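Local coordinates for MucR Phosphodiesterase (Pseudomonas aeruginosa, PDB 5M1T), which belongs to the EAL-domain family of proteins and here holds two magnesium ions and the ligand C2E in one chain, at residues E103-M108 / R140-R145; A228-G233 / L257-L262. All blocks are in the same frame, centred on the assembly; numbering follows the deposited sequence.

Contact 1 (E103-M108 / R140-R145); sequences EACRQM and RNALLR
Cys105 lays its thiol against two consecutive residues of the facing helix, overlapping the methyl of Ala142 and one branch of Leu143. Its SG stands 4.1 Å from Ala142 CB and equally far from Leu143 CD2, so a single sulfur bridges the two apolar groups. The thiol lies beside the backbone N and anti to the carbonyl carbon (chi1 -74°), a turn that carries SG out from helix 93-113 toward helix 135-145. Nearer the backbone, Cys105 CB comes within 4.0 Å of Ala142 O, a plain van der Waals approach. Ala142 directs its methyl at the partner helix, whereas the CB of Leu143 points away and the leucine reaches back through CD2. The nearest CA atoms are those of Cys105 and Leu143, 6.6 Å apart, and no hydrogen bond crosses between the segments. The next residue, the exposed Arg106, leads its guanidinium away and grips Glu103 side-on in a salt bridge within the helix: NE meets OE1 of Glu103 at 3.1 Å, in the guanidinium plane but from above the carboxylate, and NH2 of Arg106 reaches OE2 of Glu103 at 2.9 Å. Arg145 adds a salt bridge between the helices, to Asp102. His146 and Leu148, just past helix 135-145, also touch Cys105. These are neighbouring helices on the outside of the EAL-family TIM-type barrel, packed side by side with strand 120-124 between them in sequence; helix 93-113 rests on the sheet through Ala104, which touches Leu48 of strand 46-55 and Ile121 and Val123 of strand 120-124.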
ATOM      1  N   GLU A 103      19.438  -2.899   7.748  1.00 23.76           N
ATOM      2  CA  GLU A 103      20.808  -3.268   7.402  1.00 24.80           C
ATOM      3  C   GLU A 103      21.399  -2.382   6.308  1.00 24.31           C
ATOM      4  O   GLU A 103      22.591  -2.102   6.307  1.00 24.62           O
ATOM      5  CB  GLU A 103      20.845  -4.740   6.937  1.00 25.50           C
ATOM      6  CG  GLU A 103      22.188  -5.221   6.434  1.00 26.43           C
ATOM      7  CD  GLU A 103      23.234  -5.442   7.532  1.00 27.56           C
ATOM      8  OE1 GLU A 103      22.948  -5.262   8.735  1.00 28.34           O
ATOM      9  OE2 GLU A 103      24.372  -5.785   7.175  1.00 28.52           O
ATOM     10  N   ALA A 104      20.577  -1.961   5.357  1.00 23.68           N
ATOM     11  CA  ALA A 104      21.042  -1.077   4.298  1.00 22.83           C
ATOM     12  C   ALA A 104      21.370   0.290   4.900  1.00 22.70           C
ATOM     13  O   ALA A 104      22.344   0.946   4.536  1.00 21.53           O
ATOM     14  CB  ALA A 104      19.969  -0.936   3.234  1.00 22.57           C
ATOM     15  N   CYS A 105      20.516   0.757   5.786  1.00 22.87           N
ATOM     16  CA  CYS A 105      20.752   2.057   6.409  1.00 24.11           C
ATOM     17  C   CYS A 105      21.964   2.003   7.314  1.00 24.25           C
ATOM     18  O   CYS A 105      22.727   2.947   7.382  1.00 24.12           O
ATOM     19  CB  CYS A 105      19.510   2.554   7.170  1.00 24.69           C
ATOM     20  SG  CYS A 105      18.177   3.122   6.072  1.00 25.38           S
ATOM     21  N   ARG A 106      22.152   0.887   7.996  1.00 25.93           N
ATOM     22  CA  ARG A 106      23.297   0.695   8.888  1.00 26.48           C
ATOM     23  C   ARG A 106      24.567   0.757   8.075  1.00 26.10           C
ATOM     24  O   ARG A 106      25.538   1.456   8.429  1.00 25.48           O
ATOM     25  CB  ARG A 106      23.214  -0.655   9.584  1.00 28.01           C
ATOM     26  CG  ARG A 106      24.180  -0.797  10.763  1.00 29.97           C
ATOM     27  CD  ARG A 106      24.177  -2.191  11.391  1.00 32.13           C
ATOM     28  NE  ARG A 106      24.576  -3.234  10.446  1.00 34.12           N
ATOM     29  CZ  ARG A 106      25.840  -3.516  10.089  1.00 37.04           C
ATOM     30  NH1 ARG A 106      26.873  -2.866  10.617  1.00 38.71           N
ATOM     31  NH2 ARG A 106      26.082  -4.470   9.187  1.00 38.07           N
ATOM     32  N   GLN A 107      24.555   0.028   6.969  1.00 25.37           N
ATOM     33  CA  GLN A 107      25.695  -0.023   6.088  1.00 26.17           C
ATOM     34  C   GLN A 107      26.052   1.330   5.469  1.00 26.97           C
ATOM     35  O   GLN A 107      27.236   1.687   5.398  1.00 26.84           O
ATOM     36  CB  GLN A 107      25.461  -1.040   4.988  1.00 26.22           C
ATOM     37  CG  GLN A 107      26.714  -1.390   4.237  1.00 26.97           C
ATOM     38  CD  GLN A 107      27.792  -1.988   5.145  1.00 27.59           C
ATOM     39  OE1 GLN A 107      27.554  -2.964   5.860  1.00 27.94           O
ATOM     40  NE2 GLN A 107      28.961  -1.398   5.124  1.00 27.70           N
ATOM     41  N   MET A 108      25.049   2.074   5.011  1.00 26.82           N
ATOM     42  CA  MET A 108      25.316   3.369   4.400  1.00 28.39           C
ATOM     43  C   MET A 108      25.949   4.320   5.426  1.00 29.12           C
ATOM     44  O   MET A 108      26.948   4.998   5.133  1.00 29.46           O
ATOM     45  CB  MET A 108      24.035   3.954   3.798  1.00 29.61           C
ATOM     46  CG  MET A 108      24.234   5.204   2.935  1.00 30.98           C
ATOM     47  SD  MET A 108      25.450   5.123   1.581  1.00 32.85           S
ATOM     48  CE  MET A 108      24.852   3.747   0.706  1.00 31.25           C
ATOM     49  N   ARG A 140      11.122   6.589   7.630  1.00 28.47           N
ATOM     50  CA  ARG A 140      11.507   7.630   8.596  1.00 29.00           C
ATOM     51  C   ARG A 140      12.171   7.015   9.835  1.00 28.09           C
ATOM     52  O   ARG A 140      13.219   7.483  10.247  1.00 28.48           O
ATOM     53  CB  ARG A 140      10.304   8.501   8.982  1.00 30.33           C
ATOM     54  CG  ARG A 140      10.570   9.422  10.171  1.00 32.76           C
ATOM     55  CD  ARG A 140       9.482  10.455  10.410  1.00 34.66           C
ATOM     56  NE  ARG A 140       8.157  10.008   9.962  1.00 36.71           N
ATOM     57  CZ  ARG A 140       7.496  10.500   8.906  1.00 39.19           C
ATOM     58  NH1 ARG A 140       8.009  11.476   8.147  1.00 39.52           N
ATOM     59  NH2 ARG A 140       6.299  10.015   8.596  1.00 40.30           N
ATOM     60  N   ASN A 141      11.587   5.969  10.422  1.00 27.22           N
ATOM     61  CA  ASN A 141      12.183   5.344  11.614  1.00 26.79           C
ATOM     62  C   ASN A 141      13.579   4.765  11.331  1.00 26.33           C
ATOM     63  O   ASN A 141      14.489   4.895  12.164  1.00 26.16           O
ATOM     64  CB  ASN A 141      11.317   4.222  12.200  1.00 27.30           C
ATOM     65  CG  ASN A 141       9.926   4.689  12.678  1.00 28.26           C
ATOM     66  OD1 ASN A 141       9.619   5.886  12.768  1.00 29.28           O
ATOM     67  ND2 ASN A 141       9.080   3.727  12.968  1.00 27.74           N
ATOM     68  N   ALA A 142      13.757   4.104  10.180  1.00 25.79           N
ATOM     69  CA  ALA A 142      15.061   3.485   9.856  1.00 25.29           C
ATOM     70  C   ALA A 142      16.183   4.502   9.657  1.00 25.81           C
ATOM     71  O   ALA A 142      17.323   4.248  10.024  1.00 25.23           O
ATOM     72  CB  ALA A 142      14.957   2.602   8.626  1.00 24.42           C
ATOM     73  N   LEU A 143      15.864   5.631   9.026  1.00 26.84           N
ATOM     74  CA  LEU A 143      16.820   6.726   8.834  1.00 27.74           C
ATOM     75  C   LEU A 143      17.192   7.350  10.187  1.00 29.12           C
ATOM     76  O   LEU A 143      18.356   7.577  10.442  1.00 27.85           O
ATOM     77  CB  LEU A 143      16.222   7.814   7.933  1.00 27.54           C
ATOM     78  CG  LEU A 143      15.909   7.362   6.501  1.00 27.07           C
ATOM     79  CD1 LEU A 143      14.983   8.377   5.843  1.00 27.29           C
ATOM     80  CD2 LEU A 143      17.176   7.119   5.701  1.00 26.64           C
ATOM     81  N   LEU A 144      16.203   7.584  11.046  1.00 30.60           N
ATOM     82  CA  LEU A 144      16.442   8.129  12.386  1.00 33.64           C
ATOM     83  C   LEU A 144      17.290   7.163  13.253  1.00 33.51           C
ATOM     84  O   LEU A 144      18.295   7.562  13.833  1.00 33.22           O
ATOM     85  CB  LEU A 144      15.101   8.455  13.043  1.00 35.93           C
ATOM     86  CG  LEU A 144      15.167   9.105  14.426  1.00 39.44           C
ATOM     87  CD1 LEU A 144      15.628  10.562  14.316  1.00 39.70           C
ATOM     88  CD2 LEU A 144      13.791   8.983  15.107  1.00 40.16           C
ATOM     89  N   ARG A 145      16.909   5.888  13.288  1.00 33.04           N
ATOM     90  CA  ARG A 145      17.667   4.841  14.009  1.00 33.90           C
ATOM     91  C   ARG A 145      19.172   4.820  13.711  1.00 32.97           C
ATOM     92  O   ARG A 145      19.988   4.573  14.592  1.00 33.57           O
ATOM     93  CB  ARG A 145      17.071   3.463  13.673  1.00 34.75           C
ATOM     94  CG  ARG A 145      17.415   2.334  14.631  1.00 36.63           C
ATOM     95  CD  ARG A 145      16.880   0.983  14.103  1.00 36.80           C
ATOM     96  NE  ARG A 145      15.456   1.061  13.788  1.00 36.85           N
ATOM     97  CZ  ARG A 145      14.842   0.667  12.659  1.00 36.48           C
ATOM     98  NH1 ARG A 145      15.471   0.110  11.614  1.00 36.20           N
ATOM     99  NH2 ARG A 145      13.545   0.872  12.581  1.00 36.36           N
TER

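Contact 2 (A228-G233 / L257-L262); sequences AIVALG and LGCNSL
A Schellman motif closes helix 248-257, and the helix end and the turn after it pack on helix 220-236 through Val230. Gly258, the first residue to leave helical angles, takes a positive phi of 106° that a residue without CB adopts easily. Val230 divides its two methyls between backbone and side chains of this helix end and turn. CG1, anti to the backbone N (chi1 170°), approaches Leu257 O at 3.6 Å and, more distantly, the carbonyl of Gly258. CG2 meets Cys259 SG at 3.8 Å and Leu257 CD1 at 4.2 Å, the valine and leucine side chains crossing obliquely. The contact is thus one valine set against three successive residues, without a hydrogen bond between the segments, and only partly buried. Leu257 also touches Val226 and Ser227, a turn earlier on helix 220-236. Beyond the turn, Asn260 accepts a hydrogen bond at OD1 from the backbone N of Ile240, and Ser261 and Leu262 enter strand 261-263. That strand runs parallel to strand 239-243, where Cys259 rests on Ala242, while Leu254 of helix 248-257 also touches Cys259.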
ATOM      1  N   ALA A 228      14.835   5.489 -26.692  1.00 23.91           N
ATOM      2  CA  ALA A 228      13.652   6.228 -26.287  1.00 23.12           C
ATOM      3  C   ALA A 228      13.649   6.468 -24.759  1.00 22.77           C
ATOM      4  O   ALA A 228      13.307   7.557 -24.310  1.00 22.21           O
ATOM      5  CB  ALA A 228      12.412   5.489 -26.710  1.00 23.16           C
ATOM      6  N   ILE A 229      14.029   5.452 -23.974  1.00 22.29           N
ATOM      7  CA  ILE A 229      14.056   5.602 -22.502  1.00 22.27           C
ATOM      8  C   ILE A 229      15.055   6.708 -22.099  1.00 23.15           C
ATOM      9  O   ILE A 229      14.749   7.594 -21.292  1.00 23.12           O
ATOM     10  CB  ILE A 229      14.397   4.258 -21.808  1.00 21.51           C
ATOM     11  CG1 ILE A 229      13.236   3.277 -22.006  1.00 21.21           C
ATOM     12  CG2 ILE A 229      14.624   4.470 -20.311  1.00 21.14           C
ATOM     13  CD1 ILE A 229      13.498   1.842 -21.638  1.00 20.84           C
ATOM     14  N   VAL A 230      16.247   6.676 -22.708  1.00 24.53           N
ATOM     15  CA  VAL A 230      17.250   7.699 -22.474  1.00 24.79           C
ATOM     16  C   VAL A 230      16.669   9.066 -22.814  1.00 25.57           C
ATOM     17  O   VAL A 230      16.844  10.020 -22.094  1.00 27.69           O
ATOM     18  CB  VAL A 230      18.518   7.409 -23.289  1.00 24.99           C
ATOM     19  CG1 VAL A 230      19.496   8.581 -23.253  1.00 25.25           C
ATOM     20  CG2 VAL A 230      19.206   6.169 -22.759  1.00 25.06           C
ATOM     21  N   ALA A 231      15.947   9.164 -23.898  1.00 26.75           N
ATOM     22  CA  ALA A 231      15.368  10.450 -24.292  1.00 27.86           C
ATOM     23  C   ALA A 231      14.256  10.904 -23.333  1.00 28.46           C
ATOM     24  O   ALA A 231      14.081  12.087 -23.096  1.00 28.87           O
ATOM     25  CB  ALA A 231      14.864  10.368 -25.717  1.00 28.29           C
ATOM     26  N   LEU A 232      13.492   9.966 -22.790  1.00 28.73           N
ATOM     27  CA  LEU A 232      12.544  10.309 -21.747  1.00 29.26           C
ATOM     28  C   LEU A 232      13.240  10.934 -20.524  1.00 29.67           C
ATOM     29  O   LEU A 232      12.768  11.952 -19.980  1.00 29.53           O
ATOM     30  CB  LEU A 232      11.735   9.081 -21.323  1.00 29.25           C
ATOM     31  CG  LEU A 232      10.564   8.643 -22.212  1.00 29.25           C
ATOM     32  CD1 LEU A 232       9.789   7.567 -21.471  1.00 29.14           C
ATOM     33  CD2 LEU A 232       9.649   9.809 -22.540  1.00 29.33           C
ATOM     34  N   GLY A 233      14.356  10.328 -20.106  1.00 29.63           N
ATOM     35  CA  GLY A 233      15.173  10.898 -19.042  1.00 29.85           C
ATOM     36  C   GLY A 233      15.583  12.310 -19.357  1.00 30.34           C
ATOM     37  O   GLY A 233      15.413  13.210 -18.530  1.00 30.32           O
ATOM     38  N   LEU A 257      25.030   6.763 -26.008  1.00 28.16           N
ATOM     39  CA  LEU A 257      23.639   7.211 -25.957  1.00 28.30           C
ATOM     40  C   LEU A 257      23.434   8.315 -24.943  1.00 28.12           C
ATOM     41  O   LEU A 257      22.534   9.121 -25.058  1.00 28.21           O
ATOM     42  CB  LEU A 257      22.705   6.067 -25.561  1.00 28.40           C
ATOM     43  CG  LEU A 257      22.297   5.024 -26.588  1.00 28.41           C
ATOM     44  CD1 LEU A 257      21.049   4.329 -26.049  1.00 27.78           C
ATOM     45  CD2 LEU A 257      22.050   5.651 -27.948  1.00 28.61           C
ATOM     46  N   GLY A 258      24.245   8.307 -23.905  1.00 28.48           N
ATOM     47  CA  GLY A 258      24.162   9.323 -22.896  1.00 28.77           C
ATOM     48  C   GLY A 258      23.542   8.832 -21.607  1.00 28.72           C
ATOM     49  O   GLY A 258      23.008   9.629 -20.880  1.00 29.15           O
ATOM     50  N   CYS A 259      23.627   7.538 -21.301  1.00 29.40           N
ATOM     51  CA  CYS A 259      23.183   7.050 -19.993  1.00 30.13           C
ATOM     52  C   CYS A 259      24.035   7.725 -18.916  1.00 29.99           C
ATOM     53  O   CYS A 259      25.222   7.921 -19.115  1.00 30.08           O
ATOM     54  CB  CYS A 259      23.309   5.526 -19.878  1.00 29.94           C
ATOM     55  SG  CYS A 259      22.160   4.610 -20.913  1.00 31.71           S
ATOM     56  N   ASN A 260      23.432   8.063 -17.787  1.00 29.75           N
ATOM     57  CA  ASN A 260      24.156   8.745 -16.732  1.00 30.05           C
ATOM     58  C   ASN A 260      25.008   7.723 -16.004  1.00 29.83           C
ATOM     59  O   ASN A 260      26.210   7.935 -15.812  1.00 30.57           O
ATOM     60  CB  ASN A 260      23.188   9.485 -15.801  1.00 30.42           C
ATOM     61  CG  ASN A 260      22.329  10.497 -16.566  1.00 32.80           C
ATOM     62  OD1 ASN A 260      21.177  10.221 -16.968  1.00 32.18           O
ATOM     63  ND2 ASN A 260      22.916  11.665 -16.834  1.00 34.13           N
ATOM     64  N   SER A 261      24.404   6.588 -15.664  1.00 28.19           N
ATOM     65  CA  SER A 261      25.080   5.582 -14.886  1.00 27.11           C
ATOM     66  C   SER A 261      24.746   4.165 -15.336  1.00 26.77           C
ATOM     67  O   SER A 261      23.728   3.916 -16.010  1.00 25.91           O
ATOM     68  CB  SER A 261      24.770   5.769 -13.399  1.00 26.83           C
ATOM     69  OG  SER A 261      23.379   5.786 -13.144  1.00 26.92           O
ATOM     70  N   LEU A 262      25.662   3.251 -15.015  1.00 26.39           N
ATOM     71  CA  LEU A 262      25.576   1.873 -15.456  1.00 26.12           C
ATOM     72  C   LEU A 262      25.665   0.950 -14.255  1.00 26.08           C
ATOM     73  O   LEU A 262      26.343   1.257 -13.264  1.00 26.83           O
ATOM     74  CB  LEU A 262      26.712   1.525 -16.423  1.00 26.12           C
ATOM     75  CG  LEU A 262      27.001   2.445 -17.621  1.00 26.52           C
ATOM     76  CD1 LEU A 262      28.149   1.859 -18.428  1.00 26.77           C
ATOM     77  CD2 LEU A 262      25.800   2.607 -18.531  1.00 26.50           C
TER

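In the fold
From the N terminus the chain forms strands 46-55 and 61-72 before reaching helix 93-113. Contact 1 then closes a loop of 31 residues that includes strand 120-124, bringing helix 135-145 against helix 93-113. After strands 153-158, 182-188 and 205-208, contact 2 closes a second loop of 23 residues, which holds strand 239-243 and most of helix 248-257, and joins helix 220-236 to the entry of strand 261-263. The loops follow in series, neither nesting nor crossing. The centres of contacts 1 and 2 lie about 30 Å apart. They sit on opposite sides of the chain's centre, so the contacts tie separate parts of the helical layer around the barrel of one EAL domain.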